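Local atomic coordinates of BluB-like flavoprotein (Clostridium difficile 630, PDB entry 3EO8), a protein that binds flavin mononucleotide and probably works as an oxidoreductase of the nitroreductase family. Residues A[46-51]-A[143-148]; A[58-63]-A[174-179]; A[87-92]-A[163-168]; A[117-122]-A[126-131]. All coordinates share one frame; numbering follows the deposited sequence.

Contact 1. Residues A[46-51]-A[143-148]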
# COMPACT_ATOMS: atom_id res chain seq x y z
N TRP A 46 8.91 5.01 -5.80
CA TRP A 46 9.09 3.66 -6.33
C TRP A 46 10.11 3.64 -7.45
O TRP A 46 10.23 4.62 -8.19
CB TRP A 46 7.76 3.13 -6.85
CG TRP A 46 6.93 4.11 -7.68
CD1 TRP A 46 7.17 4.57 -8.94
CD2 TRP A 46 5.66 4.64 -7.31
NE1 TRP A 46 6.15 5.39 -9.35
CE2 TRP A 46 5.21 5.45 -8.37
CE3 TRP A 46 4.87 4.55 -6.15
CZ2 TRP A 46 3.98 6.14 -8.32
CZ3 TRP A 46 3.68 5.24 -6.10
CH2 TRP A 46 3.23 6.01 -7.18
N HIS A 47 10.85 2.53 -7.55
CA HIS A 47 11.77 2.28 -8.66
C HIS A 47 11.77 0.77 -8.90
O HIS A 47 12.02 -0.01 -7.99
CB HIS A 47 13.21 2.76 -8.38
CG HIS A 47 14.08 2.76 -9.60
ND1 HIS A 47 14.14 3.83 -10.47
CD2 HIS A 47 14.88 1.81 -10.12
CE1 HIS A 47 14.95 3.54 -11.46
NE2 HIS A 47 15.42 2.31 -11.27
N PHE A 48 11.50 0.36 -10.13
CA PHE A 48 11.39 -1.05 -10.46
C PHE A 48 12.65 -1.54 -11.17
O PHE A 48 12.95 -1.08 -12.28
CB PHE A 48 10.16 -1.30 -11.36
CG PHE A 48 8.86 -0.95 -10.70
CD1 PHE A 48 8.45 0.39 -10.61
CD2 PHE A 48 8.07 -1.93 -10.14
CE1 PHE A 48 7.28 0.72 -9.94
CE2 PHE A 48 6.90 -1.61 -9.48
CZ PHE A 48 6.50 -0.28 -9.37
N VAL A 49 13.36 -2.49 -10.55
CA VAL A 49 14.55 -3.09 -11.12
C VAL A 49 14.20 -4.43 -11.70
O VAL A 49 13.83 -5.34 -10.98
CB VAL A 49 15.67 -3.24 -10.06
CG1 VAL A 49 16.93 -3.85 -10.68
CG2 VAL A 49 15.98 -1.89 -9.45
N VAL A 50 14.28 -4.55 -13.02
CA VAL A 50 13.82 -5.75 -13.70
C VAL A 50 14.96 -6.71 -14.02
O VAL A 50 15.90 -6.35 -14.74
CB VAL A 50 13.13 -5.35 -15.01
CG1 VAL A 50 12.64 -6.60 -15.72
CG2 VAL A 50 11.97 -4.42 -14.72
N ILE A 51 14.89 -7.93 -13.49
CA ILE A 51 15.96 -8.88 -13.65
C ILE A 51 15.50 -10.13 -14.35
O ILE A 51 14.52 -10.74 -13.95
CB ILE A 51 16.54 -9.29 -12.27
CG1 ILE A 51 17.11 -8.09 -11.56
CG2 ILE A 51 17.65 -10.35 -12.42
CD1 ILE A 51 17.27 -8.30 -10.06
N GLY A 143 1.99 0.22 -2.30
CA GLY A 143 0.99 -0.81 -2.58
C GLY A 143 0.08 -0.48 -3.73
O GLY A 143 -0.25 -1.36 -4.57
N ALA A 144 -0.33 0.78 -3.82
CA ALA A 144 -1.13 1.24 -4.95
C ALA A 144 -0.38 1.02 -6.27
O ALA A 144 -0.94 0.49 -7.25
CB ALA A 144 -1.53 2.70 -4.77
N ALA A 145 0.91 1.39 -6.32
CA ALA A 145 1.72 1.17 -7.54
C ALA A 145 1.87 -0.30 -7.89
O ALA A 145 1.71 -0.72 -9.05
CB ALA A 145 3.10 1.84 -7.38
N ILE A 146 2.19 -1.10 -6.89
CA ILE A 146 2.44 -2.54 -7.14
C ILE A 146 1.13 -3.25 -7.52
O ILE A 146 1.11 -4.13 -8.40
CB ILE A 146 3.15 -3.22 -5.94
CG1 ILE A 146 4.58 -2.67 -5.74
CG2 ILE A 146 3.20 -4.73 -6.12
CD1 ILE A 146 5.22 -3.08 -4.40
N GLU A 147 0.01 -2.78 -6.98
CA GLU A 147 -1.29 -3.32 -7.45
C GLU A 147 -1.59 -2.97 -8.90
O GLU A 147 -2.03 -3.84 -9.63
CB GLU A 147 -2.42 -2.96 -6.49
CG GLU A 147 -3.78 -3.56 -6.82
CD GLU A 147 -3.89 -5.07 -6.59
OE1 GLU A 147 -2.89 -5.72 -6.23
OE2 GLU A 147 -5.04 -5.60 -6.80
N ASN A 148 -1.30 -1.74 -9.34
CA ASN A 148 -1.46 -1.35 -10.73
C ASN A 148 -0.59 -2.23 -11.67
O ASN A 148 -1.04 -2.65 -12.73
CB ASN A 148 -1.08 0.13 -10.91
CG ASN A 148 -2.22 1.10 -10.59
OD1 ASN A 148 -3.22 0.74 -9.97
ND2 ASN A 148 -2.04 2.36 -11.00

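Contact 2. Residues A[58-63]-A[174-179]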
# COMPACT_ATOMS: atom_id res chain seq x y z
N GLU A 58 19.92 -16.25 -8.65
CA GLU A 58 20.42 -17.30 -7.76
C GLU A 58 21.27 -16.69 -6.66
O GLU A 58 21.26 -17.17 -5.51
CB GLU A 58 21.27 -18.31 -8.53
CG GLU A 58 20.49 -19.07 -9.59
CD GLU A 58 19.60 -20.16 -9.03
OE1 GLU A 58 19.70 -20.44 -7.81
OE2 GLU A 58 18.80 -20.74 -9.82
N LYS A 59 22.04 -15.66 -7.00
CA LYS A 59 22.84 -14.97 -6.00
C LYS A 59 21.97 -14.33 -4.92
O LYS A 59 22.34 -14.33 -3.75
CB LYS A 59 23.76 -13.93 -6.67
CG LYS A 59 24.98 -14.57 -7.33
CD LYS A 59 25.79 -13.61 -8.16
CE LYS A 59 27.02 -14.29 -8.80
NZ LYS A 59 26.64 -15.03 -10.04
N ILE A 60 20.83 -13.81 -5.31
CA ILE A 60 19.89 -13.16 -4.38
C ILE A 60 19.33 -14.25 -3.45
O ILE A 60 19.24 -14.09 -2.25
CB ILE A 60 18.82 -12.38 -5.16
CG1 ILE A 60 19.45 -11.11 -5.78
CG2 ILE A 60 17.63 -11.98 -4.27
CD1 ILE A 60 18.58 -10.47 -6.85
N ALA A 61 19.01 -15.39 -4.03
CA ALA A 61 18.47 -16.53 -3.26
C ALA A 61 19.48 -16.97 -2.22
O ALA A 61 19.14 -17.16 -1.03
CB ALA A 61 18.09 -17.66 -4.23
N ASP A 62 20.74 -17.06 -2.61
CA ASP A 62 21.77 -17.50 -1.68
C ASP A 62 21.93 -16.56 -0.49
O ASP A 62 22.19 -17.04 0.62
CB ASP A 62 23.10 -17.67 -2.40
CG ASP A 62 23.11 -18.86 -3.37
OD1 ASP A 62 22.28 -19.78 -3.25
OD2 ASP A 62 24.02 -18.89 -4.21
N VAL A 63 21.80 -15.23 -0.67
CA VAL A 63 21.93 -14.33 0.50
C VAL A 63 20.68 -14.40 1.39
O VAL A 63 20.77 -14.23 2.62
CB VAL A 63 22.26 -12.82 0.16
CG1 VAL A 63 23.63 -12.70 -0.52
CG2 VAL A 63 21.13 -12.14 -0.59
N GLU A 174 20.29 -5.98 -1.52
CA GLU A 174 20.74 -4.72 -2.08
C GLU A 174 22.26 -4.74 -2.40
O GLU A 174 22.69 -4.28 -3.46
CB GLU A 174 20.44 -3.59 -1.10
CG GLU A 174 18.93 -3.28 -0.96
CD GLU A 174 18.62 -2.40 0.25
OE1 GLU A 174 19.56 -1.79 0.82
OE2 GLU A 174 17.41 -2.37 0.63
N ALA A 175 23.05 -5.28 -1.48
CA ALA A 175 24.50 -5.40 -1.65
C ALA A 175 24.87 -6.28 -2.84
O ALA A 175 25.77 -5.95 -3.61
CB ALA A 175 25.12 -5.95 -0.38
N VAL A 176 24.20 -7.42 -2.99
CA VAL A 176 24.40 -8.28 -4.17
C VAL A 176 24.06 -7.55 -5.45
O VAL A 176 24.83 -7.59 -6.41
CB VAL A 176 23.54 -9.56 -4.10
CG1 VAL A 176 23.59 -10.33 -5.44
CG2 VAL A 176 24.00 -10.42 -2.92
N LEU A 177 22.90 -6.90 -5.49
CA LEU A 177 22.49 -6.19 -6.70
C LEU A 177 23.53 -5.16 -7.09
O LEU A 177 23.90 -5.06 -8.27
CB LEU A 177 21.15 -5.48 -6.46
CG LEU A 177 20.59 -4.70 -7.63
CD1 LEU A 177 20.29 -5.64 -8.82
CD2 LEU A 177 19.34 -3.94 -7.19
N GLU A 178 23.98 -4.40 -6.10
CA GLU A 178 24.98 -3.34 -6.33
C GLU A 178 26.30 -3.92 -6.84
O GLU A 178 26.86 -3.44 -7.82
CB GLU A 178 25.21 -2.58 -5.03
CG GLU A 178 26.13 -1.38 -5.13
CD GLU A 178 26.17 -0.62 -3.82
OE1 GLU A 178 25.10 -0.08 -3.38
OE2 GLU A 178 27.26 -0.57 -3.22
N ALA A 179 26.76 -4.98 -6.18
CA ALA A 179 28.03 -5.60 -6.53
C ALA A 179 28.04 -6.19 -7.95
O ALA A 179 29.09 -6.20 -8.61
CB ALA A 179 28.40 -6.65 -5.50

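Contact 3. Residues A[87-92]-A[163-168]. With FMN (flavin mononucleotide), chain G.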
# COMPACT_ATOMS: atom_id res chain seq x y z
N ARG A 87 11.66 -23.17 8.07
CA ARG A 87 12.28 -23.84 6.93
C ARG A 87 11.29 -24.07 5.79
O ARG A 87 11.59 -23.83 4.62
CB ARG A 87 12.86 -25.19 7.38
CG ARG A 87 14.07 -25.07 8.28
CD ARG A 87 14.67 -26.42 8.79
NE ARG A 87 15.91 -26.12 9.49
CZ ARG A 87 16.08 -26.00 10.80
NH1 ARG A 87 15.12 -26.26 11.68
NH2 ARG A 87 17.27 -25.66 11.26
N LYS A 88 10.11 -24.57 6.14
CA LYS A 88 9.10 -24.89 5.12
C LYS A 88 8.58 -23.59 4.54
O LYS A 88 8.37 -23.48 3.34
CB LYS A 88 7.93 -25.69 5.73
CG LYS A 88 6.88 -26.15 4.67
CD LYS A 88 5.74 -27.03 5.24
N PHE A 89 8.37 -22.60 5.40
CA PHE A 89 7.84 -21.31 4.96
C PHE A 89 8.73 -20.63 3.90
O PHE A 89 8.25 -20.15 2.86
CB PHE A 89 7.64 -20.37 6.16
CG PHE A 89 7.30 -18.99 5.77
CD1 PHE A 89 6.00 -18.64 5.48
CD2 PHE A 89 8.29 -18.02 5.62
CE1 PHE A 89 5.69 -17.34 5.08
CE2 PHE A 89 7.98 -16.74 5.23
CZ PHE A 89 6.68 -16.41 4.95
N VAL A 90 10.03 -20.58 4.16
CA VAL A 90 10.94 -19.91 3.23
C VAL A 90 10.98 -20.59 1.85
O VAL A 90 11.03 -19.89 0.83
CB VAL A 90 12.30 -19.72 3.83
CG1 VAL A 90 13.30 -19.16 2.80
CG2 VAL A 90 12.16 -18.82 5.02
N LYS A 91 10.90 -21.92 1.80
CA LYS A 91 10.85 -22.65 0.52
C LYS A 91 9.60 -22.35 -0.24
O LYS A 91 9.63 -22.13 -1.46
CB LYS A 91 10.84 -24.16 0.73
CG LYS A 91 12.13 -24.72 1.13
CD LYS A 91 11.95 -26.23 1.42
CE LYS A 91 13.07 -26.70 2.32
NZ LYS A 91 12.96 -28.13 2.66
N ASN A 92 8.48 -22.37 0.47
CA ASN A 92 7.18 -22.30 -0.19
C ASN A 92 6.72 -20.89 -0.53
O ASN A 92 6.05 -20.67 -1.55
CB ASN A 92 6.18 -23.05 0.66
CG ASN A 92 6.41 -24.57 0.61
OD1 ASN A 92 6.98 -25.09 -0.35
ND2 ASN A 92 5.96 -25.27 1.64
N LEU A 163 6.08 -10.24 -3.02
CA LEU A 163 6.84 -10.76 -1.89
C LEU A 163 7.41 -9.69 -1.01
O LEU A 163 8.06 -8.77 -1.47
CB LEU A 163 8.00 -11.62 -2.37
CG LEU A 163 7.65 -12.90 -3.17
CD1 LEU A 163 7.46 -12.68 -4.67
CD2 LEU A 163 8.73 -13.98 -2.91
N THR A 164 7.21 -9.85 0.29
CA THR A 164 7.97 -9.07 1.26
C THR A 164 8.66 -9.98 2.26
O THR A 164 9.39 -9.49 3.14
CB THR A 164 7.10 -8.01 1.98
OG1 THR A 164 5.97 -8.63 2.61
CG2 THR A 164 6.66 -6.91 1.00
N SER A 165 8.49 -11.29 2.15
CA SER A 165 9.01 -12.21 3.16
C SER A 165 10.54 -12.29 3.15
O SER A 165 11.13 -12.76 4.09
CB SER A 165 8.43 -13.62 3.02
OG SER A 165 8.72 -14.19 1.77
N GLN A 166 11.17 -11.82 2.09
CA GLN A 166 12.63 -11.79 2.03
C GLN A 166 13.28 -10.68 2.86
O GLN A 166 14.50 -10.63 2.95
CB GLN A 166 13.08 -11.63 0.57
CG GLN A 166 12.87 -10.25 -0.04
CD GLN A 166 11.42 -9.93 -0.36
OE1 GLN A 166 10.59 -10.83 -0.53
NE2 GLN A 166 11.09 -8.62 -0.47
N ASN A 167 12.49 -9.75 3.40
CA ASN A 167 13.04 -8.46 3.79
C ASN A 167 13.89 -8.46 5.06
O ASN A 167 14.60 -7.49 5.29
CB ASN A 167 11.96 -7.36 3.88
CG ASN A 167 11.48 -6.88 2.50
OD1 ASN A 167 12.15 -7.04 1.49
ND2 ASN A 167 10.30 -6.30 2.48
N TYR A 168 13.89 -9.54 5.83
CA TYR A 168 14.91 -9.71 6.88
C TYR A 168 16.33 -9.75 6.25
O TYR A 168 17.32 -9.56 6.97
CB TYR A 168 14.68 -10.94 7.80
CG TYR A 168 14.55 -12.26 7.08
CD1 TYR A 168 15.66 -12.90 6.55
CD2 TYR A 168 13.31 -12.87 6.91
CE1 TYR A 168 15.55 -14.09 5.87
CE2 TYR A 168 13.20 -14.06 6.25
CZ TYR A 168 14.31 -14.66 5.70
OH TYR A 168 14.19 -15.86 5.02
N1 FMN G . 3.10 -14.41 -0.90
C2 FMN G . 4.21 -15.21 -0.77
O2 FMN G . 4.21 -16.39 -1.13
N3 FMN G . 5.35 -14.69 -0.24
C4 FMN G . 5.44 -13.41 0.22
O4 FMN G . 6.52 -12.98 0.68
C4A FMN G . 4.32 -12.59 0.09
N5 FMN G . 4.37 -11.28 0.52
C5A FMN G . 3.28 -10.45 0.36
C6 FMN G . 3.39 -9.13 0.76
C7 FMN G . 2.31 -8.28 0.60
C7M FMN G . 2.60 -6.82 0.67
C8 FMN G . 1.14 -8.75 0.01
C8M FMN G . 0.13 -7.77 -0.53
C9 FMN G . 1.05 -10.08 -0.40
C9A FMN G . 2.12 -10.94 -0.24
N10 FMN G . 2.05 -12.28 -0.61
C10 FMN G . 3.16 -13.09 -0.49
C1' FMN G . 0.79 -12.89 -1.16
C2' FMN G . -0.24 -13.24 -0.09
O2' FMN G . 0.16 -14.42 0.61
C3' FMN G . -1.59 -13.47 -0.76
O3' FMN G . -1.99 -12.25 -1.38
C4' FMN G . -2.70 -13.98 0.16
O4' FMN G . -2.37 -15.24 0.71
C5' FMN G . -3.99 -14.09 -0.66
O5' FMN G . -3.80 -15.03 -1.70
P FMN G . -4.18 -14.61 -3.21
O1P FMN G . -3.92 -15.77 -4.13
O2P FMN G . -3.27 -13.44 -3.54
O3P FMN G . -5.62 -14.13 -3.33

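Contact 4. Residues A[117-122]-A[126-131]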
# COMPACT_ATOMS: atom_id res chain seq x y z
N TYR A 117 6.29 17.14 9.76
CA TYR A 117 7.09 18.34 9.93
C TYR A 117 6.44 19.36 10.87
O TYR A 117 7.11 20.10 11.58
CB TYR A 117 7.43 18.93 8.57
CG TYR A 117 8.33 18.00 7.77
CD1 TYR A 117 9.65 17.78 8.16
CD2 TYR A 117 7.86 17.33 6.65
CE1 TYR A 117 10.47 16.91 7.43
CE2 TYR A 117 8.68 16.45 5.93
CZ TYR A 117 9.97 16.25 6.33
OH TYR A 117 10.79 15.41 5.61
N GLU A 118 5.12 19.39 10.87
CA GLU A 118 4.36 20.26 11.76
C GLU A 118 4.61 19.87 13.23
O GLU A 118 4.87 20.72 14.06
CB GLU A 118 2.88 20.18 11.40
CG GLU A 118 2.57 20.73 9.98
CD GLU A 118 2.68 19.73 8.83
OE1 GLU A 118 3.00 18.55 9.06
OE2 GLU A 118 2.39 20.14 7.68
N LEU A 119 4.56 18.57 13.53
CA LEU A 119 4.80 18.10 14.88
C LEU A 119 6.26 18.24 15.30
O LEU A 119 6.52 18.61 16.43
CB LEU A 119 4.33 16.65 15.04
CG LEU A 119 2.81 16.48 15.08
CD1 LEU A 119 2.46 15.01 15.00
CD2 LEU A 119 2.22 17.11 16.33
N GLU A 120 7.19 17.97 14.38
CA GLU A 120 8.62 18.22 14.61
C GLU A 120 8.89 19.68 14.92
O GLU A 120 9.73 19.99 15.76
CB GLU A 120 9.45 17.88 13.36
CG GLU A 120 9.40 16.46 12.92
CD GLU A 120 10.73 15.77 13.04
OE1 GLU A 120 11.71 16.27 12.40
OE2 GLU A 120 10.78 14.72 13.75
N LEU A 121 8.20 20.58 14.23
CA LEU A 121 8.44 22.00 14.40
C LEU A 121 8.22 22.40 15.84
O LEU A 121 8.92 23.25 16.35
CB LEU A 121 7.51 22.83 13.50
CG LEU A 121 7.73 24.35 13.51
CD1 LEU A 121 9.12 24.69 12.97
CD2 LEU A 121 6.64 25.06 12.71
N ILE A 122 7.23 21.79 16.47
CA ILE A 122 6.79 22.13 17.83
C ILE A 122 7.33 21.15 18.87
O ILE A 122 6.86 21.14 20.01
CB ILE A 122 5.22 22.24 17.94
CG1 ILE A 122 4.50 20.92 17.61
CG2 ILE A 122 4.70 23.30 17.00
CD1 ILE A 122 3.01 20.98 17.89
N LYS A 126 8.39 12.10 20.30
CA LYS A 126 8.66 11.13 19.24
C LYS A 126 7.56 10.07 19.17
O LYS A 126 7.19 9.62 18.08
CB LYS A 126 10.03 10.48 19.49
CG LYS A 126 10.40 9.39 18.51
N GLU A 127 7.02 9.69 20.33
CA GLU A 127 5.94 8.69 20.38
C GLU A 127 4.67 9.16 19.67
O GLU A 127 3.95 8.36 19.09
CB GLU A 127 5.60 8.30 21.82
CG GLU A 127 6.80 8.09 22.74
CD GLU A 127 7.23 9.37 23.44
OE1 GLU A 127 6.61 9.72 24.49
OE2 GLU A 127 8.20 10.01 22.95
N THR A 128 4.40 10.47 19.70
CA THR A 128 3.28 11.04 18.95
C THR A 128 3.53 11.01 17.44
O THR A 128 2.67 10.60 16.65
CB THR A 128 2.98 12.48 19.44
OG1 THR A 128 2.67 12.43 20.83
CG2 THR A 128 1.81 13.09 18.71
N ILE A 129 4.72 11.43 17.04
CA ILE A 129 5.05 11.45 15.62
C ILE A 129 5.05 10.02 15.04
O ILE A 129 4.62 9.76 13.89
CB ILE A 129 6.39 12.16 15.35
CG1 ILE A 129 6.34 13.62 15.86
CG2 ILE A 129 6.70 12.16 13.84
CD1 ILE A 129 7.69 14.33 15.83
N ASP A 130 5.53 9.07 15.84
CA ASP A 130 5.57 7.67 15.40
C ASP A 130 4.20 7.14 14.99
O ASP A 130 4.10 6.28 14.10
CB ASP A 130 6.12 6.77 16.51
CG ASP A 130 7.62 6.88 16.68
OD1 ASP A 130 8.31 7.43 15.77
OD2 ASP A 130 8.10 6.43 17.75
N LYS A 131 3.15 7.65 15.63
CA LYS A 131 1.78 7.20 15.33
C LYS A 131 1.37 7.46 13.89
O LYS A 131 0.56 6.71 13.35
CB LYS A 131 0.78 7.85 16.27
CG LYS A 131 1.04 7.47 17.75
CD LYS A 131 0.04 8.08 18.71
CE LYS A 131 0.38 7.68 20.14
NZ LYS A 131 -0.53 8.36 21.12

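Contact 1. Residues A[46-51]-A[143-148]
Ala145, on helix 137-155, sets its methyl group over one face of the Trp46 indole. Ala145 CB lies 3.8 Å from the centroid of the Trp46 six-membered ring and 23° off its normal, a CH-pi contact shifted toward the rim on the side of CE3. That ring atom is the one nearest the methyl, with Trp46 CE3 and Ala145 CB 3.5 Å apart. With chi1 at 44°, CG of the tryptophan sits between the backbone N and the carbonyl carbon, and chi2 of 72° turns the benzo half toward Ala145. Phe48, two residues on and facing the same way, reaches for the same methyl differently. Its ring comes edge-on, with Phe48 CZ 4.5 Å from Ala145 CB and the methyl near the ring plane. One small side chain therefore meets a face of Trp46 and an edge of Phe48. Ile31 and Ala34 of helix 24-35 also touch Phe48, while the backbone of Phe48, Val49 and Val50 pairs in a parallel ladder with a strand of the second subunit, carrying the sheet across the dimer interface. No hydrogen bond joins the two segments. Their cohesion is apolar: dispersion, helped by the weakly polarised methyl hydrogens above the indole, binds the strand to the buried helix.

Contact 2. Residues A[58-63]-A[174-179]
Val176 is the centre of the interface between helices 54-75 and 170-181, fitting its two methyls among Lys59, Ile60 and Val63. The packing is densest at Val63, where CG1 comes to 3.3 Å from Val176 CG2, shorter than two methyls normally approach. The two valine side chains pass one another side by side, pointing opposite ways. With chi1 at 171°, Val176 holds CG1 anti to the backbone N, turning it to Lys59 and Ile60 while CG2 meets Val63. At CG1 the fit is easier: Val176 CG1 lies 3.8 Å from Lys59 CB and 4.2 Å from Ile60 CG1. Toward solvent the contact thins out: partly exposed Lys59 offers its CB, but the rest of the chain turns off along its own helix, bending at chi4 (81°), and NZ forms a salt bridge with Asp55. On the inner side Ile60 is buried and touches Leu103 of the central sheet. The segments run antiparallel with an inclination, 150° between their directions, and their axes approach to 9.6 Å. Since Leu56 touches Val176 as well, residues 56, 59, 60 and 63 surround it as in knobs-into-holes packing, within a helix layer against the antiparallel sheet of the nitroreductase-type alpha+beta fold.

Contact 3. Residues A[87-92]-A[163-168]
Phe89 points its ring edge at Ser165, while Val90 and Tyr168 point at each other, the tyrosine meeting the valine methyls with its hydroxyl end. The serine CB lies near the phenyl plane, with Phe89 CZ and Phe89 CE2 both 3.8 Å from Ser165 CB. Tyr168 OH is 3.6 Å from Val90 CG2, a contact without a hydrogen bond. With chi1 at 60°, Ser165 OG comes within 2.7 Å of FMN O4, with Thr94 OG1 and Phe93 O as further polar partners; CB also borders that oxygen while touching the phenyl edge. The backbone adds to the grip on the isoalloxazine edge. Ser165 N donates to FMN O4 at 3.0 Å, and Thr164 N to FMN N5 at 3.2 Å with an N-H...N angle of 148°. Behind these donors the type I turn from Thr164 to Asn167 is braced by Gln166 NE2, which hydrogen-bonds to Leu163 O from above the carbonyl plane. The contact thus joins helix 80-93 to the flavin-binding loop between strand 159-163 and helix 170-181. Gln68 of helix 54-75 touches both Val90 and Tyr168, strand 189-197 backs the turn, and Ser114 of the second subunit packs on Phe89 and Ser165.

Contact 4. Residues A[117-122]-A[126-131]
Ile129 CG1 and Leu119 CG both lie beside the backbone N, anti to the carbonyl carbon, and both chains then continue extended. In Ile129 (chi1 -59°, chi2 171°) this sends CG1 and CD1 across to the facing helix, where Ile129 CG1 packs 3.7 Å from Leu119 CB. Ile129 CD1 runs on to Glu120, lying 3.9 Å from its backbone N. The Glu120 chain bends at chi2 (-115°), and its side chain lies roughly perpendicular to that of Ile129. Glu120 OE2 lies 3.7 Å from Ile129 CD1, and Glu120 CG 4.0 Å from the same methyl. On the other flank the torsions of Leu119 carry CD1 to Thr128 CG2, 4.2 Å away, so the threonine takes part through its methyl. Helices 116-121 and 126-133, linked by a very short connection, form an antiparallel helical hairpin, with segment axes 10.1 Å apart at their closest approach. Glu118 and Leu121 of the first helix and Ile122 just after it pack on Phe86, Val78 and Glu74 of the second subunit, respectively. Within the hairpin no hydrogen bond or salt bridge crosses between the segments. Association therefore rests on the buried Leu119-Ile129 pair, with Glu120 adding aliphatic and carboxylate contact at an exposed margin rather than a charge pairing.

Contacts 1 and 2 join into one core although their centres are about 19 Å apart: Ile51 CD1 of strand 47-51 lies 4.1 Å from Ile60 CD1 and 4.2 Å from Leu177 CD1. Contact 3 is the part that binds the flavin directly. Its centre is about 15 Å from that of contact 2, with nearest atoms about 6 Å apart; helix 54-75 leads along the chain into helix 80-93. The Trp46 side chain in contact 1 is about 7 Å from a different FMN, not the one bound in contact 3. Contact 4 lies apart from the annotated sites, about 34 Å from contact 3 between centres, yet it touches the second subunit, as do contacts 1 and 3.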